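Local coordinates for protein aspartate aminotransferase (Thermotoga maritima, PDB 1O4S) that catalyses the pyridoxal-phosphate-dependent transfer of an amino group from L-aspartate to 2-oxoglutarate, giving oxaloacetate and L-glutamate, at residues 66-80 with 272-285. Residues are numbered along the deposited sequence; the frame is centred on the assembly and turned at random. Where two conformers were deposited one is given.
Sequences FLQKGEVKYTDPRGI and QSHTTSCINTVAQY. With PLP (pyridoxal-5'-phosphate), chain J.
The rings of F66 and Y285 form an offset stack, their centroids 4.5 Å apart and their planes inclined by 25°. Y285 is sandwiched, since I80 CD1 makes a CH-pi contact with its opposite face, 4.0 Å from the ring centroid. With its CG anti to the backbone N (chi1 177°), F66 also lies obliquely against T281 CG2 and the V282 backbone, while L67 CD2 and V72 CG1 close on V282 CG2. T281 CG2 reaches F66 CZ and T75 CG2, whereas T281 OG1 donates to K73 O at 2.7 Å. Q284 OE1 accepts from I80 N at 2.8 Å, in the carbonyl plane, and Q284 NE2 donates to T75 OG1 at 2.9 Å and also to I279 O, which fixes the rotation of the amide. A nearly straight N-H...S hydrogen bond, 3.4 Å long, runs from T75 N to C278 SG, and this sulfur sits at the edge of the Y74 ring. Farther out, P77 CB packs on S273 CB at 3.7 Å, and a water links P77 O to I279 N. Y74 OH donates a hydrogen bond, modelled as doubtfully short, to the PLP phosphate of the second subunit, whose own R254 also binds the cofactor; such a tyrosine contributed across the dimer is characteristic of class I aminotransferases. The loop after helix 57-68 runs along the link 276-280 between helices 262-275 and 281-290, with R78 pairing through its backbone with V106 of strand 104-107 and Q284 touching L83 of helix 81-95.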
ATOM      1  N   PHE B  66       9.669 -19.816  -7.209  1.00 28.95           N
ATOM      2  CA  PHE B  66       9.423 -18.611  -7.989  1.00 29.32           C
ATOM      3  C   PHE B  66      10.618 -17.640  -7.970  1.00 29.40           C
ATOM      4  O   PHE B  66      11.077 -17.156  -9.023  1.00 27.92           O
ATOM      5  CB  PHE B  66       8.187 -17.870  -7.476  1.00 28.79           C
ATOM      6  CG  PHE B  66       7.943 -16.585  -8.193  1.00 30.88           C
ATOM      7  CD1 PHE B  66       7.517 -16.591  -9.510  1.00 31.35           C
ATOM      8  CD2 PHE B  66       8.176 -15.362  -7.585  1.00 30.63           C
ATOM      9  CE1 PHE B  66       7.318 -15.389 -10.212  1.00 32.64           C
ATOM     10  CE2 PHE B  66       7.967 -14.177  -8.310  1.00 32.44           C
ATOM     11  CZ  PHE B  66       7.533 -14.215  -9.623  1.00 29.66           C
ATOM     12  N   LEU B  67      11.102 -17.376  -6.763  1.00 30.39           N
ATOM     13  CA  LEU B  67      12.230 -16.474  -6.530  1.00 32.17           C
ATOM     14  C   LEU B  67      13.489 -16.829  -7.293  1.00 32.35           C
ATOM     15  O   LEU B  67      14.195 -15.951  -7.816  1.00 31.75           O
ATOM     16  CB  LEU B  67      12.621 -16.466  -5.059  1.00 32.65           C
ATOM     17  CG  LEU B  67      12.228 -15.254  -4.304  1.00 34.87           C
ATOM     18  CD1 LEU B  67      12.638 -15.385  -2.856  1.00 37.10           C
ATOM     19  CD2 LEU B  67      12.892 -14.046  -4.956  1.00 38.28           C
ATOM     20  N   GLN B  68      13.790 -18.110  -7.343  1.00 32.26           N
ATOM     21  CA  GLN B  68      15.051 -18.551  -7.899  1.00 33.31           C
ATOM     22  C   GLN B  68      15.160 -18.323  -9.404  1.00 33.20           C
ATOM     23  O   GLN B  68      16.256 -18.272  -9.953  1.00 32.50           O
ATOM     24  CB  GLN B  68      15.334 -20.012  -7.472  1.00 34.54           C
ATOM     25  CG  GLN B  68      15.734 -20.024  -5.974  1.00 36.94           C
ATOM     26  CD  GLN B  68      15.985 -21.386  -5.372  1.00 39.92           C
ATOM     27  OE1 GLN B  68      15.314 -22.355  -5.729  1.00 43.75           O
ATOM     28  NE2 GLN B  68      16.946 -21.462  -4.436  1.00 37.50           N
ATOM     29  N   LYS B  69      14.023 -18.118 -10.053  1.00 32.99           N
ATOM     30  CA  LYS B  69      13.994 -17.730 -11.450  1.00 33.49           C
ATOM     31  C   LYS B  69      14.428 -16.246 -11.626  1.00 32.09           C
ATOM     32  O   LYS B  69      14.778 -15.840 -12.720  1.00 32.26           O
ATOM     33  CB  LYS B  69      12.596 -17.988 -12.028  1.00 33.82           C
ATOM     34  CG  LYS B  69      12.171 -19.480 -11.910  1.00 37.96           C
ATOM     35  CD  LYS B  69      10.750 -19.730 -12.400  1.00 43.92           C
ATOM     36  CE  LYS B  69      10.423 -21.229 -12.437  1.00 47.57           C
ATOM     37  NZ  LYS B  69       9.222 -21.555 -13.312  1.00 50.99           N
ATOM     38  N   GLY B  70      14.358 -15.451 -10.550  1.00 30.68           N
ATOM     39  CA  GLY B  70      14.881 -14.095 -10.518  1.00 29.97           C
ATOM     40  C   GLY B  70      14.028 -13.002 -11.152  1.00 29.10           C
ATOM     41  O   GLY B  70      14.471 -11.877 -11.226  1.00 30.55           O
ATOM     42  N   GLU B  71      12.840 -13.324 -11.654  1.00 28.37           N
ATOM     43  CA  GLU B  71      11.971 -12.378 -12.310  1.00 28.47           C
ATOM     44  C   GLU B  71      10.867 -11.943 -11.384  1.00 28.25           C
ATOM     45  O   GLU B  71       9.917 -12.666 -11.182  1.00 28.75           O
ATOM     46  CB  GLU B  71      11.349 -12.975 -13.566  1.00 29.77           C
ATOM     47  CG  GLU B  71      12.297 -13.060 -14.734  1.00 33.93           C
ATOM     48  CD  GLU B  71      12.840 -11.692 -15.173  1.00 36.01           C
ATOM     49  OE1 GLU B  71      12.036 -10.734 -15.354  1.00 38.48           O
ATOM     50  OE2 GLU B  71      14.065 -11.595 -15.325  1.00 34.86           O
ATOM     51  N   VAL B  72      10.995 -10.728 -10.851  1.00 27.30           N
ATOM     52  CA  VAL B  72      10.060 -10.186  -9.887  1.00 26.18           C
ATOM     53  C   VAL B  72       9.655  -8.818 -10.435  1.00 26.21           C
ATOM     54  O   VAL B  72      10.314  -7.785 -10.211  1.00 25.93           O
ATOM     55  CB  VAL B  72      10.655 -10.150  -8.448  1.00 26.39           C
ATOM     56  CG1 VAL B  72       9.587  -9.704  -7.457  1.00 25.17           C
ATOM     57  CG2 VAL B  72      11.236 -11.508  -8.053  1.00 24.85           C
ATOM     58  N   LYS B  73       8.554  -8.852 -11.173  1.00 25.97           N
ATOM     59  CA  LYS B  73       8.171  -7.776 -12.047  1.00 26.44           C
ATOM     60  C   LYS B  73       6.748  -7.374 -11.793  1.00 26.64           C
ATOM     61  O   LYS B  73       6.005  -8.076 -11.104  1.00 26.41           O
ATOM     62  CB  LYS B  73       8.363  -8.166 -13.529  1.00 26.60           C
ATOM     63  CG  LYS B  73       9.832  -8.448 -13.918  1.00 28.06           C
ATOM     64  CD  LYS B  73      10.694  -7.146 -13.808  1.00 31.90           C
ATOM     65  CE  LYS B  73      12.174  -7.349 -14.150  1.00 31.93           C
ATOM     66  NZ  LYS B  73      12.456  -7.810 -15.539  1.00 28.74           N
ATOM     67  N   TYR B  74       6.388  -6.222 -12.358  1.00 26.52           N
ATOM     68  CA  TYR B  74       5.048  -5.722 -12.193  1.00 27.85           C
ATOM     69  C   TYR B  74       4.029  -6.768 -12.708  1.00 27.97           C
ATOM     70  O   TYR B  74       4.309  -7.489 -13.666  1.00 27.65           O
ATOM     71  CB  TYR B  74       4.862  -4.412 -12.960  1.00 27.59           C
ATOM     72  CG  TYR B  74       5.546  -3.155 -12.405  1.00 26.98           C
ATOM     73  CD1 TYR B  74       5.440  -2.780 -11.054  1.00 28.91           C
ATOM     74  CD2 TYR B  74       6.207  -2.309 -13.257  1.00 23.67           C
ATOM     75  CE1 TYR B  74       6.062  -1.607 -10.580  1.00 27.45           C
ATOM     76  CE2 TYR B  74       6.794  -1.142 -12.823  1.00 25.81           C
ATOM     77  CZ  TYR B  74       6.735  -0.789 -11.478  1.00 26.03           C
ATOM     78  OH  TYR B  74       7.353   0.409 -11.135  1.00 26.91           O
ATOM     79  N   THR B  75       2.877  -6.821 -12.055  1.00 28.15           N
ATOM     80  CA  THR B  75       1.710  -7.581 -12.528  1.00 29.00           C
ATOM     81  C   THR B  75       0.514  -6.641 -12.726  1.00 29.45           C
ATOM     82  O   THR B  75       0.591  -5.452 -12.444  1.00 28.15           O
ATOM     83  CB  THR B  75       1.296  -8.671 -11.522  1.00 28.76           C
ATOM     84  OG1 THR B  75       0.865  -8.074 -10.288  1.00 29.15           O
ATOM     85  CG2 THR B  75       2.419  -9.515 -11.158  1.00 27.92           C
ATOM     86  N   ASP B  76      -0.586  -7.208 -13.218  1.00 29.75           N
ATOM     87  CA  ASP B  76      -1.887  -6.560 -13.216  1.00 30.09           C
ATOM     88  C   ASP B  76      -2.087  -5.949 -11.821  1.00 30.13           C
ATOM     89  O   ASP B  76      -1.913  -6.616 -10.831  1.00 30.03           O
ATOM     90  CB  ASP B  76      -2.924  -7.638 -13.520  1.00 30.18           C
ATOM     91  CG  ASP B  76      -4.349  -7.118 -13.663  1.00 31.94           C
ATOM     92  OD1 ASP B  76      -4.720  -6.040 -13.151  1.00 33.36           O
ATOM     93  OD2 ASP B  76      -5.203  -7.806 -14.231  1.00 34.98           O
ATOM     94  N   PRO B  77      -2.412  -4.669 -11.727  1.00 31.05           N
ATOM     95  CA  PRO B  77      -2.590  -4.021 -10.410  1.00 31.76           C
ATOM     96  C   PRO B  77      -3.649  -4.659  -9.498  1.00 32.50           C
ATOM     97  O   PRO B  77      -3.550  -4.525  -8.259  1.00 34.16           O
ATOM     98  CB  PRO B  77      -3.049  -2.593 -10.754  1.00 31.87           C
ATOM     99  CG  PRO B  77      -2.796  -2.391 -12.149  1.00 32.88           C
ATOM    100  CD  PRO B  77      -2.624  -3.738 -12.843  1.00 31.72           C
ATOM    101  N   ARG B  78      -4.654  -5.310 -10.071  1.00 31.96           N
ATOM    102  CA  ARG B  78      -5.666  -5.985  -9.252  1.00 32.96           C
ATOM    103  C   ARG B  78      -5.248  -7.344  -8.784  1.00 32.38           C
ATOM    104  O   ARG B  78      -6.011  -7.957  -8.069  1.00 33.40           O
ATOM    105  CB  ARG B  78      -7.044  -6.119  -9.942  1.00 33.98           C
ATOM    106  CG  ARG B  78      -7.016  -6.042 -11.399  1.00 35.38           C
ATOM    107  CD  ARG B  78      -8.269  -6.092 -12.187  0.50 37.14           C
ATOM    108  NE  ARG B  78      -7.824  -6.528 -13.512  0.50 37.50           N
ATOM    109  CZ  ARG B  78      -8.585  -6.973 -14.476  0.50 38.20           C
ATOM    110  NH1 ARG B  78      -9.916  -7.014 -14.344  0.50 39.56           N
ATOM    111  NH2 ARG B  78      -7.995  -7.351 -15.602  0.50 36.80           N
ATOM    112  N   GLY B  79      -4.077  -7.816  -9.215  1.00 30.74           N
ATOM    113  CA  GLY B  79      -3.566  -9.124  -8.876  1.00 30.70           C
ATOM    114  C   GLY B  79      -3.533 -10.021 -10.100  1.00 30.66           C
ATOM    115  O   GLY B  79      -4.361  -9.845 -11.025  1.00 29.03           O
ATOM    116  N   ILE B  80      -2.589 -10.958 -10.131  1.00 30.63           N
ATOM    117  CA  ILE B  80      -2.482 -11.877 -11.270  1.00 31.75           C
ATOM    118  C   ILE B  80      -3.780 -12.655 -11.411  1.00 31.19           C
ATOM    119  O   ILE B  80      -4.371 -13.045 -10.405  1.00 32.03           O
ATOM    120  CB  ILE B  80      -1.281 -12.874 -11.136  1.00 32.85           C
ATOM    121  CG1 ILE B  80      -1.400 -13.736  -9.884  1.00 35.30           C
ATOM    122  CG2 ILE B  80       0.089 -12.125 -11.169  1.00 32.90           C
ATOM    123  CD1 ILE B  80      -0.320 -14.786  -9.762  1.00 37.67           C
ATOM    124  N   GLN B 272      -6.177   0.816  -6.021  1.00 30.53           N
ATOM    125  CA  GLN B 272      -5.034  -0.076  -5.822  1.00 31.04           C
ATOM    126  C   GLN B 272      -3.947   0.316  -6.776  1.00 30.34           C
ATOM    127  O   GLN B 272      -2.789   0.465  -6.402  1.00 30.25           O
ATOM    128  CB  GLN B 272      -5.441  -1.553  -6.049  1.00 31.58           C
ATOM    129  CG  GLN B 272      -4.329  -2.603  -5.779  1.00 31.61           C
ATOM    130  CD  GLN B 272      -3.974  -2.754  -4.322  1.00 31.60           C
ATOM    131  OE1 GLN B 272      -4.800  -2.541  -3.460  1.00 33.22           O
ATOM    132  NE2 GLN B 272      -2.758  -3.173  -4.053  1.00 29.07           N
ATOM    133  N   SER B 273      -4.358   0.552  -8.014  1.00 29.70           N
ATOM    134  CA  SER B 273      -3.435   0.804  -9.086  1.00 30.60           C
ATOM    135  C   SER B 273      -2.635   2.111  -8.880  1.00 31.18           C
ATOM    136  O   SER B 273      -1.417   2.156  -9.139  1.00 31.49           O
ATOM    137  CB  SER B 273      -4.199   0.859 -10.411  1.00 30.30           C
ATOM    138  OG  SER B 273      -3.343   1.226 -11.442  1.00 32.98           O
ATOM    139  N   HIS B 274      -3.312   3.173  -8.439  1.00 30.48           N
ATOM    140  CA  HIS B 274      -2.662   4.461  -8.346  1.00 30.16           C
ATOM    141  C   HIS B 274      -1.935   4.676  -7.025  1.00 29.87           C
ATOM    142  O   HIS B 274      -1.101   5.575  -6.941  1.00 29.45           O
ATOM    143  CB  HIS B 274      -3.673   5.573  -8.591  1.00 31.02           C
ATOM    144  CG  HIS B 274      -4.249   5.548  -9.968  1.00 30.71           C
ATOM    145  ND1 HIS B 274      -3.459   5.651 -11.092  1.00 31.56           N
ATOM    146  CD2 HIS B 274      -5.522   5.411 -10.405  1.00 31.32           C
ATOM    147  CE1 HIS B 274      -4.220   5.576 -12.168  1.00 32.38           C
ATOM    148  NE2 HIS B 274      -5.474   5.410 -11.777  1.00 33.34           N
ATOM    149  N   THR B 275      -2.256   3.868  -6.014  1.00 29.81           N
ATOM    150  CA  THR B 275      -1.697   4.062  -4.679  1.00 29.64           C
ATOM    151  C   THR B 275      -0.418   3.252  -4.444  1.00 29.51           C
ATOM    152  O   THR B 275       0.598   3.826  -4.113  1.00 30.91           O
ATOM    153  CB  THR B 275      -2.723   3.795  -3.553  1.00 29.51           C
ATOM    154  OG1 THR B 275      -3.306   2.494  -3.687  1.00 30.48           O
ATOM    155  CG2 THR B 275      -3.894   4.813  -3.613  1.00 30.16           C
ATOM    156  N   THR B 276      -0.496   1.933  -4.580  1.00 29.43           N
ATOM    157  CA  THR B 276       0.633   1.022  -4.410  1.00 29.34           C
ATOM    158  C   THR B 276       0.948   0.242  -5.669  1.00 29.14           C
ATOM    159  O   THR B 276       1.974  -0.428  -5.730  1.00 28.32           O
ATOM    160  CB  THR B 276       0.355  -0.048  -3.314  1.00 28.46           C
ATOM    161  OG1 THR B 276      -0.833  -0.798  -3.639  1.00 27.23           O
ATOM    162  CG2 THR B 276       0.085   0.573  -2.006  1.00 27.82           C
ATOM    163  N   SER B 277       0.042   0.301  -6.637  1.00 29.82           N
ATOM    164  CA  SER B 277       0.016  -0.632  -7.742  1.00 30.75           C
ATOM    165  C   SER B 277      -0.153  -2.077  -7.229  1.00 30.24           C
ATOM    166  O   SER B 277      -0.624  -2.311  -6.094  1.00 30.22           O
ATOM    167  CB  SER B 277       1.273  -0.506  -8.582  1.00 31.87           C
ATOM    168  OG  SER B 277       0.941  -0.910  -9.883  1.00 35.02           O
ATOM    169  N   CYS B 278       0.228  -3.033  -8.055  1.00 29.72           N
ATOM    170  CA  CYS B 278       0.216  -4.435  -7.715  1.00 30.16           C
ATOM    171  C   CYS B 278       1.001  -4.722  -6.431  1.00 29.11           C
ATOM    172  O   CYS B 278       1.931  -4.017  -6.063  1.00 28.35           O
ATOM    173  CB  CYS B 278       0.809  -5.258  -8.872  1.00 31.27           C
ATOM    174  SG  CYS B 278       2.482  -4.777  -9.378  1.00 38.22           S
ATOM    175  N   ILE B 279       0.623  -5.784  -5.753  1.00 29.61           N
ATOM    176  CA  ILE B 279       1.362  -6.235  -4.565  1.00 28.91           C
ATOM    177  C   ILE B 279       2.556  -7.077  -4.991  1.00 27.87           C
ATOM    178  O   ILE B 279       2.650  -7.567  -6.102  1.00 26.86           O
ATOM    179  CB  ILE B 279       0.462  -6.968  -3.532  1.00 29.11           C
ATOM    180  CG1 ILE B 279       0.168  -8.422  -3.913  1.00 29.34           C
ATOM    181  CG2 ILE B 279      -0.848  -6.212  -3.317  1.00 31.63           C
ATOM    182  CD1 ILE B 279      -0.424  -9.281  -2.764  1.00 30.74           C
ATOM    183  N   ASN B 280       3.467  -7.230  -4.055  1.00 27.62           N
ATOM    184  CA  ASN B 280       4.646  -8.023  -4.226  1.00 27.79           C
ATOM    185  C   ASN B 280       4.371  -9.336  -4.973  1.00 27.31           C
ATOM    186  O   ASN B 280       3.520 -10.146  -4.556  1.00 25.31           O
ATOM    187  CB  ASN B 280       5.224  -8.295  -2.834  1.00 28.16           C
ATOM    188  CG  ASN B 280       6.507  -9.088  -2.874  1.00 27.73           C
ATOM    189  OD1 ASN B 280       6.505 -10.299  -3.110  1.00 27.01           O
ATOM    190  ND2 ASN B 280       7.607  -8.424  -2.561  1.00 23.76           N
ATOM    191  N   THR B 281       5.100  -9.559  -6.058  1.00 27.79           N
ATOM    192  CA  THR B 281       4.812 -10.713  -6.917  1.00 28.38           C
ATOM    193  C   THR B 281       5.096 -12.035  -6.236  1.00 28.01           C
ATOM    194  O   THR B 281       4.363 -13.012  -6.449  1.00 27.75           O
ATOM    195  CB  THR B 281       5.609 -10.628  -8.227  1.00 28.03           C
ATOM    196  OG1 THR B 281       5.480  -9.306  -8.763  1.00 28.98           O
ATOM    197  CG2 THR B 281       5.053 -11.577  -9.280  1.00 26.07           C
ATOM    198  N   VAL B 282       6.187 -12.092  -5.471  1.00 27.86           N
ATOM    199  CA  VAL B 282       6.465 -13.296  -4.696  1.00 27.74           C
ATOM    200  C   VAL B 282       5.265 -13.653  -3.820  1.00 27.66           C
ATOM    201  O   VAL B 282       4.838 -14.808  -3.783  1.00 27.19           O
ATOM    202  CB  VAL B 282       7.775 -13.204  -3.855  1.00 27.17           C
ATOM    203  CG1 VAL B 282       8.126 -14.571  -3.284  1.00 27.89           C
ATOM    204  CG2 VAL B 282       8.925 -12.670  -4.693  1.00 27.46           C
ATOM    205  N   ALA B 283       4.741 -12.658  -3.104  1.00 27.22           N
ATOM    206  CA  ALA B 283       3.587 -12.823  -2.243  1.00 26.87           C
ATOM    207  C   ALA B 283       2.372 -13.386  -3.021  1.00 26.54           C
ATOM    208  O   ALA B 283       1.628 -14.213  -2.530  1.00 26.14           O
ATOM    209  CB  ALA B 283       3.220 -11.475  -1.571  1.00 27.39           C
ATOM    210  N   GLN B 284       2.170 -12.918  -4.232  1.00 26.95           N
ATOM    211  CA  GLN B 284       1.069 -13.405  -5.042  1.00 27.54           C
ATOM    212  C   GLN B 284       1.221 -14.872  -5.290  1.00 27.40           C
ATOM    213  O   GLN B 284       0.250 -15.605  -5.116  1.00 28.31           O
ATOM    214  CB  GLN B 284       0.928 -12.634  -6.323  1.00 26.93           C
ATOM    215  CG  GLN B 284       0.606 -11.192  -6.089  1.00 28.34           C
ATOM    216  CD  GLN B 284       0.178 -10.453  -7.338  1.00 28.34           C
ATOM    217  OE1 GLN B 284      -0.797 -10.819  -7.956  1.00 32.38           O
ATOM    218  NE2 GLN B 284       0.872  -9.391  -7.668  1.00 26.43           N
ATOM    219  N   TYR B 285       2.410 -15.319  -5.662  1.00 26.83           N
ATOM    220  CA  TYR B 285       2.619 -16.745  -5.859  1.00 28.59           C
ATOM    221  C   TYR B 285       2.541 -17.547  -4.582  1.00 28.40           C
ATOM    222  O   TYR B 285       2.010 -18.675  -4.582  1.00 27.31           O
ATOM    223  CB  TYR B 285       3.891 -17.034  -6.666  1.00 28.84           C
ATOM    224  CG  TYR B 285       3.635 -16.680  -8.126  1.00 32.24           C
ATOM    225  CD1 TYR B 285       4.060 -15.476  -8.659  1.00 32.12           C
ATOM    226  CD2 TYR B 285       2.901 -17.533  -8.945  1.00 36.59           C
ATOM    227  CE1 TYR B 285       3.804 -15.134  -9.963  1.00 34.48           C
ATOM    228  CE2 TYR B 285       2.641 -17.197 -10.260  1.00 38.68           C
ATOM    229  CZ  TYR B 285       3.111 -15.988 -10.753  1.00 37.65           C
ATOM    230  OH  TYR B 285       2.873 -15.636 -12.033  1.00 40.75           O
TER
HETATM  231  N1  PLP J1234       7.992   7.595 -10.513  1.00 37.86           N
HETATM  232  C2  PLP J1234       8.099   7.414 -11.885  1.00 38.84           C
HETATM  233  C2A PLP J1234       8.029   8.692 -12.716  1.00 35.14           C
HETATM  234  C3  PLP J1234       8.268   6.107 -12.430  1.00 38.80           C
HETATM  235  O3  PLP J1234       8.342   5.959 -13.646  1.00 37.54           O
HETATM  236  C4  PLP J1234       8.366   4.961 -11.574  1.00 41.68           C
HETATM  237  C4A PLP J1234       8.545   3.510 -12.060  1.00 46.26           C
HETATM  238  C5  PLP J1234       8.241   5.218 -10.203  1.00 44.68           C
HETATM  239  C6  PLP J1234       8.081   6.526  -9.684  1.00 41.17           C
HETATM  240  C5A PLP J1234       8.364   4.131  -9.174  1.00 45.16           C
HETATM  241  O4P PLP J1234       7.533   3.001  -9.170  1.00 36.56           O
HETATM  242  P   PLP J1234       7.641   1.947  -7.990  1.00 32.67           P
HETATM  243  O1P PLP J1234       7.679   0.720  -8.815  1.00 31.42           O
HETATM  244  O2P PLP J1234       8.767   2.278  -7.132  1.00 33.03           O
HETATM  245  O3P PLP J1234       6.348   2.176  -7.300  1.00 31.85           O
HETATM  246  O   HOH W   1      -2.463  -6.397  -6.510  1.00 33.83           O